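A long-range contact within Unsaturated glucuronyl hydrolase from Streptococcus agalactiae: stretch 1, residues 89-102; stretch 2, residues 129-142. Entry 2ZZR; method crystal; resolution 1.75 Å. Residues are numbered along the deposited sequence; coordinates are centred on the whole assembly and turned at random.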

# COMPACT_ATOMS: atom_id res chain seq x y z
N LEU A 89 11.53 15.98 -13.62
CA LEU A 89 11.05 14.89 -12.77
C LEU A 89 11.45 13.53 -13.33
O LEU A 89 11.91 12.66 -12.59
N LYS A 90 11.26 13.35 -14.63
CA LYS A 90 11.67 12.13 -15.32
C LYS A 90 13.17 11.89 -15.17
O LYS A 90 13.61 10.76 -14.93
N ASN A 91 13.95 12.96 -15.30
CA ASN A 91 15.40 12.86 -15.15
C ASN A 91 15.81 12.26 -13.81
O ASN A 91 16.62 11.33 -13.78
N ILE A 92 15.26 12.78 -12.72
CA ILE A 92 15.63 12.29 -11.39
C ILE A 92 15.03 10.90 -11.13
O ILE A 92 15.71 10.02 -10.60
N ALA A 93 13.77 10.70 -11.53
CA ALA A 93 13.10 9.42 -11.33
C ALA A 93 13.79 8.29 -12.10
O ALA A 93 13.94 7.17 -11.59
N HIS A 94 14.25 8.58 -13.32
CA HIS A 94 14.95 7.56 -14.09
C HIS A 94 16.33 7.24 -13.53
O HIS A 94 16.81 6.11 -13.66
N LYS A 95 16.98 8.23 -12.91
CA LYS A 95 18.21 7.98 -12.17
C LYS A 95 17.96 7.04 -10.99
O LYS A 95 18.77 6.13 -10.74
N ASN A 96 16.84 7.24 -10.30
CA ASN A 96 16.40 6.29 -9.26
C ASN A 96 16.26 4.89 -9.84
O ASN A 96 16.75 3.92 -9.28
N VAL A 97 15.58 4.78 -10.99
CA VAL A 97 15.44 3.51 -11.70
C VAL A 97 16.79 2.82 -11.94
O VAL A 97 16.92 1.61 -11.73
N LEU A 98 17.79 3.58 -12.36
CA LEU A 98 19.12 3.01 -12.61
C LEU A 98 19.75 2.49 -11.31
O LEU A 98 20.41 1.44 -11.31
N SER A 99 19.52 3.22 -10.22
CA SER A 99 19.93 2.80 -8.88
C SER A 99 19.24 1.49 -8.47
O SER A 99 19.88 0.60 -7.91
N PHE A 100 17.94 1.38 -8.74
CA PHE A 100 17.22 0.13 -8.48
C PHE A 100 17.75 -1.03 -9.32
O PHE A 100 17.84 -2.16 -8.84
N LEU A 101 18.10 -0.76 -10.57
CA LEU A 101 18.73 -1.76 -11.42
C LEU A 101 20.07 -2.21 -10.82
O LEU A 101 20.37 -3.41 -10.79
N ASN A 102 20.86 -1.26 -10.34
CA ASN A 102 22.11 -1.58 -9.65
C ASN A 102 21.87 -2.45 -8.41
O ASN A 102 22.59 -3.43 -8.16
N ILE A 129 4.89 4.19 -18.18
CA ILE A 129 4.86 5.57 -18.66
C ILE A 129 5.53 5.71 -20.03
O ILE A 129 4.96 6.34 -20.93
N ASN A 130 6.71 5.12 -20.19
CA ASN A 130 7.46 5.27 -21.45
C ASN A 130 8.12 4.00 -22.01
O ASN A 130 8.86 4.07 -22.99
N GLY A 131 7.86 2.85 -21.38
CA GLY A 131 8.40 1.58 -21.87
C GLY A 131 9.90 1.38 -21.73
O GLY A 131 10.47 0.52 -22.41
N ASP A 132 10.54 2.14 -20.84
CA ASP A 132 11.99 2.05 -20.65
C ASP A 132 12.46 0.61 -20.41
O ASP A 132 11.97 -0.07 -19.50
N VAL A 133 13.39 0.15 -21.24
CA VAL A 133 13.82 -1.25 -21.21
C VAL A 133 14.66 -1.62 -19.97
O VAL A 133 14.65 -2.78 -19.56
N LYS A 134 15.37 -0.66 -19.40
CA LYS A 134 16.13 -0.91 -18.17
C LYS A 134 15.19 -0.98 -16.96
O LYS A 134 15.43 -1.75 -16.03
N ALA A 135 14.12 -0.19 -17.00
CA ALA A 135 13.05 -0.27 -16.00
C ALA A 135 12.36 -1.64 -16.04
O ALA A 135 12.08 -2.24 -15.00
N LEU A 136 12.11 -2.14 -17.25
CA LEU A 136 11.57 -3.48 -17.43
C LEU A 136 12.54 -4.55 -16.92
O LEU A 136 12.14 -5.46 -16.20
N GLU A 137 13.81 -4.42 -17.29
CA GLU A 137 14.85 -5.36 -16.87
C GLU A 137 14.91 -5.47 -15.35
O GLU A 137 14.92 -6.57 -14.80
N ALA A 138 14.94 -4.32 -14.68
CA ALA A 138 14.98 -4.29 -13.21
C ALA A 138 13.74 -4.95 -12.61
O ALA A 138 13.84 -5.68 -11.62
N THR A 139 12.58 -4.69 -13.21
CA THR A 139 11.32 -5.27 -12.75
C THR A 139 11.33 -6.81 -12.81
O THR A 139 10.98 -7.48 -11.83
N ILE A 140 11.73 -7.36 -13.95
CA ILE A 140 11.76 -8.82 -14.11
C ILE A 140 12.76 -9.45 -13.15
O ILE A 140 12.45 -10.46 -12.50
N LYS A 141 13.94 -8.85 -13.03
CA LYS A 141 14.96 -9.34 -12.09
C LYS A 141 14.44 -9.29 -10.65
O LYS A 141 14.66 -10.23 -9.88
N ALA A 142 13.73 -8.22 -10.30
CA ALA A 142 13.07 -8.09 -8.99
C ALA A 142 12.01 -9.17 -8.76
O ALA A 142 11.91 -9.72 -7.66

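Stretch 1 is one continuous helix, meeting the helix 133-142 at 37°, the axes approaching to 9.1 Å; no hydrogen bond joins the two stretches, so side-chain packing carries the contact. K90 points toward stretch 2 with all four chi angles t, and this extended aliphatic chain reaches the side chain of N130. One turn on, H94 (chi1 t) also points across, its CE1 obliquely 3.3 Å from D132 OD1, and 3.4 Å from D132 OD2; a polar ring suits this carboxylate, and ND1 is hydrogen-bonded elsewhere in the structure. D132 OD2 also caps the second helix, accepting from A135 N at 2.9 Å and, weakly, from K134 N at 3.1 Å.

V97, chi1 t, begins the apolar part. Its CG1 sits 3.9 Å from A135 CB, and the alanine adds little bulk here, where V97 CA and A135 CA are 6.2 Å apart. L98 (m, t) leaves its helix sideways, yet its CD2 comes within 3.6 Å of K134 CD, methyl against methylene. F100 starts toward stretch 2, but its ring leads away.

L101 (t, p) is the most extensively covered residue. Its CD2 lies 3.8 Å from K134 CB, while CD1 packs 4.0 Å from A138 CB, another small alanine. Beside it, the E137–K141 salt bridge (OE1 to NZ, 2.8 Å) pairs the charges bordering this leucine.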

# COMPACT_ATOMS: atom_id res chain seq x y z
CB LEU A 89 9.53 14.97 -12.59
CG LEU A 89 9.01 16.19 -11.82
CD1 LEU A 89 7.51 16.27 -11.92
CD2 LEU A 89 9.45 16.17 -10.36
CB LYS A 90 11.28 12.19 -16.80
CG LYS A 90 11.81 11.03 -17.62
CD LYS A 90 11.46 11.20 -19.08
CE LYS A 90 12.03 10.05 -19.90
NZ LYS A 90 11.46 10.04 -21.28
CB ASN A 91 16.07 14.22 -15.36
CG ASN A 91 16.14 14.61 -16.82
OD1 ASN A 91 15.97 13.78 -17.71
ND2 ASN A 91 16.42 15.89 -17.07
CB ILE A 92 15.33 13.30 -10.25
CG1 ILE A 92 15.84 12.78 -8.89
CG2 ILE A 92 13.85 13.69 -10.19
CD1 ILE A 92 17.34 12.45 -8.86
CB ALA A 93 11.62 9.52 -11.71
CB HIS A 94 15.06 7.92 -15.57
CG HIS A 94 15.76 6.87 -16.37
ND1 HIS A 94 15.21 5.63 -16.63
CD2 HIS A 94 16.99 6.86 -16.94
CE1 HIS A 94 16.06 4.91 -17.33
NE2 HIS A 94 17.15 5.63 -17.53
CB LYS A 95 18.85 9.29 -11.72
CG LYS A 95 19.62 9.98 -12.85
CD LYS A 95 20.18 11.31 -12.41
CE LYS A 95 20.70 12.09 -13.61
NZ LYS A 95 20.94 13.52 -13.26
CB ASN A 96 15.07 6.72 -8.63
CG ASN A 96 15.20 7.89 -7.68
OD1 ASN A 96 16.28 8.46 -7.49
ND2 ASN A 96 14.07 8.29 -7.10
CB VAL A 97 14.66 3.69 -13.04
CG1 VAL A 97 14.72 2.43 -13.89
CG2 VAL A 97 13.21 4.08 -12.74
CB LEU A 98 20.03 4.00 -13.33
CG LEU A 98 19.63 4.34 -14.78
CD1 LEU A 98 20.58 5.37 -15.39
CD2 LEU A 98 19.56 3.09 -15.64
CB SER A 99 19.63 3.90 -7.86
OG SER A 99 19.90 3.47 -6.53
CB PHE A 100 15.71 0.32 -8.66
CG PHE A 100 15.05 1.05 -7.53
CD1 PHE A 100 14.64 2.37 -7.68
CD2 PHE A 100 14.87 0.43 -6.30
CE1 PHE A 100 14.04 3.06 -6.63
CE2 PHE A 100 14.28 1.11 -5.24
CZ PHE A 100 13.86 2.43 -5.40
CB LEU A 101 18.92 -1.23 -12.85
CG LEU A 101 19.46 -2.20 -13.91
CD1 LEU A 101 18.82 -3.59 -13.87
CD2 LEU A 101 19.30 -1.58 -15.30
CB ASN A 102 22.86 -0.32 -9.24
CG ASN A 102 24.14 -0.62 -8.47
OD1 ASN A 102 24.16 -0.58 -7.24
ND2 ASN A 102 25.20 -0.96 -9.20
CB ILE A 129 5.47 6.53 -17.61
CG1 ILE A 129 4.56 6.61 -16.38
CG2 ILE A 129 5.68 7.93 -18.20
CD1 ILE A 129 5.20 7.23 -15.14
CB ASN A 130 8.46 6.43 -21.33
CG ASN A 130 9.50 6.22 -20.23
OD1 ASN A 130 9.86 7.15 -19.51
ND2 ASN A 130 9.99 5.00 -20.10
CB ASP A 132 12.46 2.98 -19.51
CG ASP A 132 13.97 3.02 -19.38
OD1 ASP A 132 14.60 3.87 -20.05
OD2 ASP A 132 14.53 2.18 -18.63
CB VAL A 133 14.56 -1.67 -22.51
CG1 VAL A 133 13.61 -1.58 -23.70
CG2 VAL A 133 15.82 -0.83 -22.73
CB LYS A 134 17.22 0.14 -17.95
CG LYS A 134 18.41 -0.02 -18.90
CD LYS A 134 19.57 0.88 -18.51
CE LYS A 134 20.79 0.62 -19.40
NZ LYS A 134 21.53 -0.62 -19.00
CB ALA A 135 12.04 0.86 -16.21
CB LEU A 136 11.22 -3.74 -18.90
CG LEU A 136 10.66 -5.12 -19.26
CD1 LEU A 136 9.38 -5.43 -18.49
CD2 LEU A 136 10.43 -5.25 -20.77
CB GLU A 137 16.21 -4.91 -17.42
CG GLU A 137 17.36 -5.83 -17.08
CD GLU A 137 18.71 -5.26 -17.49
OE1 GLU A 137 19.74 -5.78 -17.01
OE2 GLU A 137 18.75 -4.29 -18.27
CB ALA A 138 15.11 -2.86 -12.72
CB THR A 139 10.10 -4.71 -13.54
OG1 THR A 139 10.00 -3.30 -13.35
CG2 THR A 139 8.82 -5.37 -13.07
CB ILE A 140 12.03 -9.25 -15.58
CG1 ILE A 140 10.95 -8.68 -16.51
CG2 ILE A 140 12.10 -10.78 -15.70
CD1 ILE A 140 9.51 -9.05 -16.14
CB LYS A 141 16.27 -8.56 -12.24
CG LYS A 141 17.04 -8.93 -13.51
CD LYS A 141 18.23 -8.01 -13.72
CE LYS A 141 19.08 -8.49 -14.90
NZ LYS A 141 20.31 -7.67 -15.04
CB ALA A 142 12.46 -6.70 -8.82